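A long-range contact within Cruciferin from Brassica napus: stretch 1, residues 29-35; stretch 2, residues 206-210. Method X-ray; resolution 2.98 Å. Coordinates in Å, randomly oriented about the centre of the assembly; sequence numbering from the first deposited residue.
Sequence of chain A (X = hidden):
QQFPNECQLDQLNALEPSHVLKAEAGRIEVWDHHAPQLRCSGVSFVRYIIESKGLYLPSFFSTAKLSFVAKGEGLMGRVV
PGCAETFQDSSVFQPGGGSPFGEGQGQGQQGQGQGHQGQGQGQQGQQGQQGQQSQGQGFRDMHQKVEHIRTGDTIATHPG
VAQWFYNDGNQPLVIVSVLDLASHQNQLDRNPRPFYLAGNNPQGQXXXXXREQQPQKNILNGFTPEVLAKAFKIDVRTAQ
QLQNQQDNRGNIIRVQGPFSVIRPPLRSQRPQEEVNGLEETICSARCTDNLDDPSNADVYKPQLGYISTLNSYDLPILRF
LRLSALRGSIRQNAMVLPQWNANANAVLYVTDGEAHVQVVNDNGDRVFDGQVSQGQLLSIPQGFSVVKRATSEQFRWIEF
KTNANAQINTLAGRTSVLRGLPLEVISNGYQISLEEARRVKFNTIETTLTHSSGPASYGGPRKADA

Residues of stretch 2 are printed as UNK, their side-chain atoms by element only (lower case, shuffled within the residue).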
# COMPACT_ATOMS: atom_id res chain seq x y z
N GLU A 29 -22.80 -18.14 -1.88
CA GLU A 29 -23.54 -16.90 -1.96
C GLU A 29 -22.61 -15.73 -1.81
O GLU A 29 -21.98 -15.54 -0.78
CB GLU A 29 -24.62 -16.88 -0.88
CG GLU A 29 -25.58 -18.05 -1.04
CD GLU A 29 -26.74 -17.99 -0.10
OE1 GLU A 29 -26.51 -17.83 1.12
OE2 GLU A 29 -27.88 -18.11 -0.58
N VAL A 30 -22.53 -14.93 -2.86
CA VAL A 30 -21.51 -13.90 -2.91
C VAL A 30 -22.10 -12.50 -2.96
O VAL A 30 -23.01 -12.22 -3.75
CB VAL A 30 -20.52 -14.16 -4.08
CG1 VAL A 30 -21.21 -14.91 -5.18
CG2 VAL A 30 -19.91 -12.87 -4.59
N TRP A 31 -21.57 -11.63 -2.08
CA TRP A 31 -21.99 -10.23 -1.94
C TRP A 31 -21.44 -9.36 -3.04
O TRP A 31 -20.42 -9.67 -3.65
CB TRP A 31 -21.52 -9.68 -0.60
CG TRP A 31 -22.54 -9.78 0.49
CD1 TRP A 31 -23.41 -8.82 0.88
CD2 TRP A 31 -22.80 -10.91 1.34
NE1 TRP A 31 -24.19 -9.26 1.91
CE2 TRP A 31 -23.84 -10.55 2.21
CE3 TRP A 31 -22.25 -12.19 1.45
CZ2 TRP A 31 -24.35 -11.40 3.17
CZ3 TRP A 31 -22.76 -13.05 2.40
CH2 TRP A 31 -23.79 -12.65 3.25
N ASP A 32 -22.10 -8.23 -3.28
CA ASP A 32 -21.67 -7.32 -4.32
C ASP A 32 -20.67 -6.27 -3.83
O ASP A 32 -20.99 -5.41 -3.00
CB ASP A 32 -22.87 -6.64 -4.95
CG ASP A 32 -22.51 -5.91 -6.21
OD1 ASP A 32 -21.42 -6.17 -6.76
OD2 ASP A 32 -23.32 -5.08 -6.66
N HIS A 33 -19.45 -6.31 -4.36
CA HIS A 33 -18.43 -5.37 -3.94
C HIS A 33 -18.52 -4.05 -4.70
O HIS A 33 -17.83 -3.10 -4.36
CB HIS A 33 -17.04 -5.99 -4.10
CG HIS A 33 -16.84 -6.69 -5.40
ND1 HIS A 33 -17.29 -7.97 -5.63
CD2 HIS A 33 -16.26 -6.28 -6.55
CE1 HIS A 33 -16.98 -8.32 -6.87
NE2 HIS A 33 -16.35 -7.31 -7.45
N HIS A 34 -19.38 -4.02 -5.73
CA HIS A 34 -19.65 -2.79 -6.48
C HIS A 34 -20.70 -1.91 -5.79
O HIS A 34 -21.01 -0.82 -6.25
CB HIS A 34 -20.15 -3.09 -7.90
CG HIS A 34 -19.19 -3.89 -8.72
ND1 HIS A 34 -19.48 -5.15 -9.18
CD2 HIS A 34 -17.96 -3.59 -9.19
CE1 HIS A 34 -18.47 -5.61 -9.89
NE2 HIS A 34 -17.53 -4.68 -9.91
N ALA A 35 -21.28 -2.42 -4.72
CA ALA A 35 -22.15 -1.60 -3.90
C ALA A 35 -21.31 -0.46 -3.34
O ALA A 35 -20.22 -0.69 -2.81
CB ALA A 35 -22.76 -2.43 -2.78
N UNK A 206 -19.88 -14.27 -12.26
CA UNK A 206 -21.05 -13.41 -12.34
C UNK A 206 -20.94 -12.22 -11.41
O UNK A 206 -21.72 -11.27 -11.53
c UNK A 206 -22.24 -14.65 -10.53
c UNK A 206 -22.43 -15.43 -12.87
c UNK A 206 -22.31 -14.21 -11.98
N UNK A 207 -19.98 -12.29 -10.49
CA UNK A 207 -19.75 -11.24 -9.50
C UNK A 207 -18.81 -10.15 -10.00
O UNK A 207 -18.68 -9.11 -9.38
c UNK A 207 -19.23 -11.83 -8.18
c UNK A 207 -17.80 -13.97 -8.77
c UNK A 207 -16.68 -12.14 -8.12
c UNK A 207 -18.70 -14.97 -9.16
n UNK A 207 -15.76 -13.13 -8.37
c UNK A 207 -18.19 -16.21 -9.53
c UNK A 207 -16.81 -16.46 -9.52
c UNK A 207 -15.92 -15.51 -9.14
c UNK A 207 -16.42 -14.26 -8.77
c UNK A 207 -17.95 -12.60 -8.34
N UNK A 208 -18.16 -10.41 -11.14
CA UNK A 208 -17.37 -9.42 -11.87
C UNK A 208 -18.20 -8.87 -13.04
O UNK A 208 -19.09 -9.55 -13.53
c UNK A 208 -14.02 -11.37 -11.69
c UNK A 208 -15.14 -9.04 -12.97
c UNK A 208 -15.37 -10.86 -11.29
c UNK A 208 -16.07 -10.07 -12.40
N UNK A 209 -17.90 -7.66 -13.51
CA UNK A 209 -18.75 -6.99 -14.52
C UNK A 209 -18.90 -7.65 -15.90
O UNK A 209 -19.96 -8.21 -16.21
c UNK A 209 -18.96 -4.58 -13.71
o UNK A 209 -18.19 -2.71 -14.98
c UNK A 209 -18.33 -5.53 -14.71
o UNK A 209 -18.32 -2.49 -12.79
c UNK A 209 -18.45 -3.16 -13.84
N UNK A 210 -17.87 -7.56 -16.73
CA UNK A 210 -18.01 -7.95 -18.12
C UNK A 210 -17.64 -9.39 -18.45
O UNK A 210 -16.94 -9.65 -19.43

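Position 206 carries three side-chain carbons and nothing else: one carbon bonded to CA that bears two more, a fork directly at the backbone. No heteroatom appears, and the nearest approach to stretch 1 is 5.5 Å, from one of the two end carbons of position 206 to V30 CG1. A short beta-branched hydrocarbon is valine, V206, which flanks the contact without joining it.

Position 207 is the anchor. A single carbon leads into fused five- and six-membered rings holding eight carbons and one nitrogen, and its CA-to-CB bond points toward stretch 1. Its CB lies 3.8 Å from V30 CG2, an apolar packing contact, while its backbone O sits 3.1 Å from H33 CE1 and 3.5 Å from H34 CE1. Only tryptophan has an indole, so this is W207, with chi1 in the p well. Its CD1 lies 4.0 Å from H33 CE1, which approaches the indole at its edge; NE1 is hydrogen-bonded elsewhere in the structure.

Position 208 has four side-chain carbons, forked at the first, with one arm two carbons long. That pattern is isoleucine, I208. Its CA-to-CB bond points away from stretch 1, so the backbone makes the approach: I208 CA is 4.4 Å from H34 CE1, at the edge of the imidazole.

Position 209 shows three carbons in a row, the third carrying two oxygens. A carboxylate at the end of such a chain is glutamate, E209. CB starts sideways, but the end of the side chain comes nearer, placing OE2 over one face of the H34 ring, 3.7 Å from H34 NE2. The residue is exposed and poorly ordered, so this contact deserves little weight as a design feature.

Position 210 has no side-chain atoms and is therefore glycine, G210, out of reach of stretch 1.

The contact combines apolar packing at V30 with close approaches of the W207 carbonyl O to two imidazole carbons, and no hydrogen bond crosses it. Stretch 1 presents the histidines from a type I turn running from D32 to A35. Within it, H34 N donates to D32 OD1 at 3.1 Å, and a weak bond from H34 ND1 to the same D32 OD1, at 3.3 Å, links that ring to the turn; H33 NE2 is hydrogen-bonded elsewhere in the structure. The rule for a designer is economical: let the side chain and backbone carbonyl of one residue share the work of joining two stretches 173 or more residues apart in sequence.

Stretch 2 (206-210) VWIEG
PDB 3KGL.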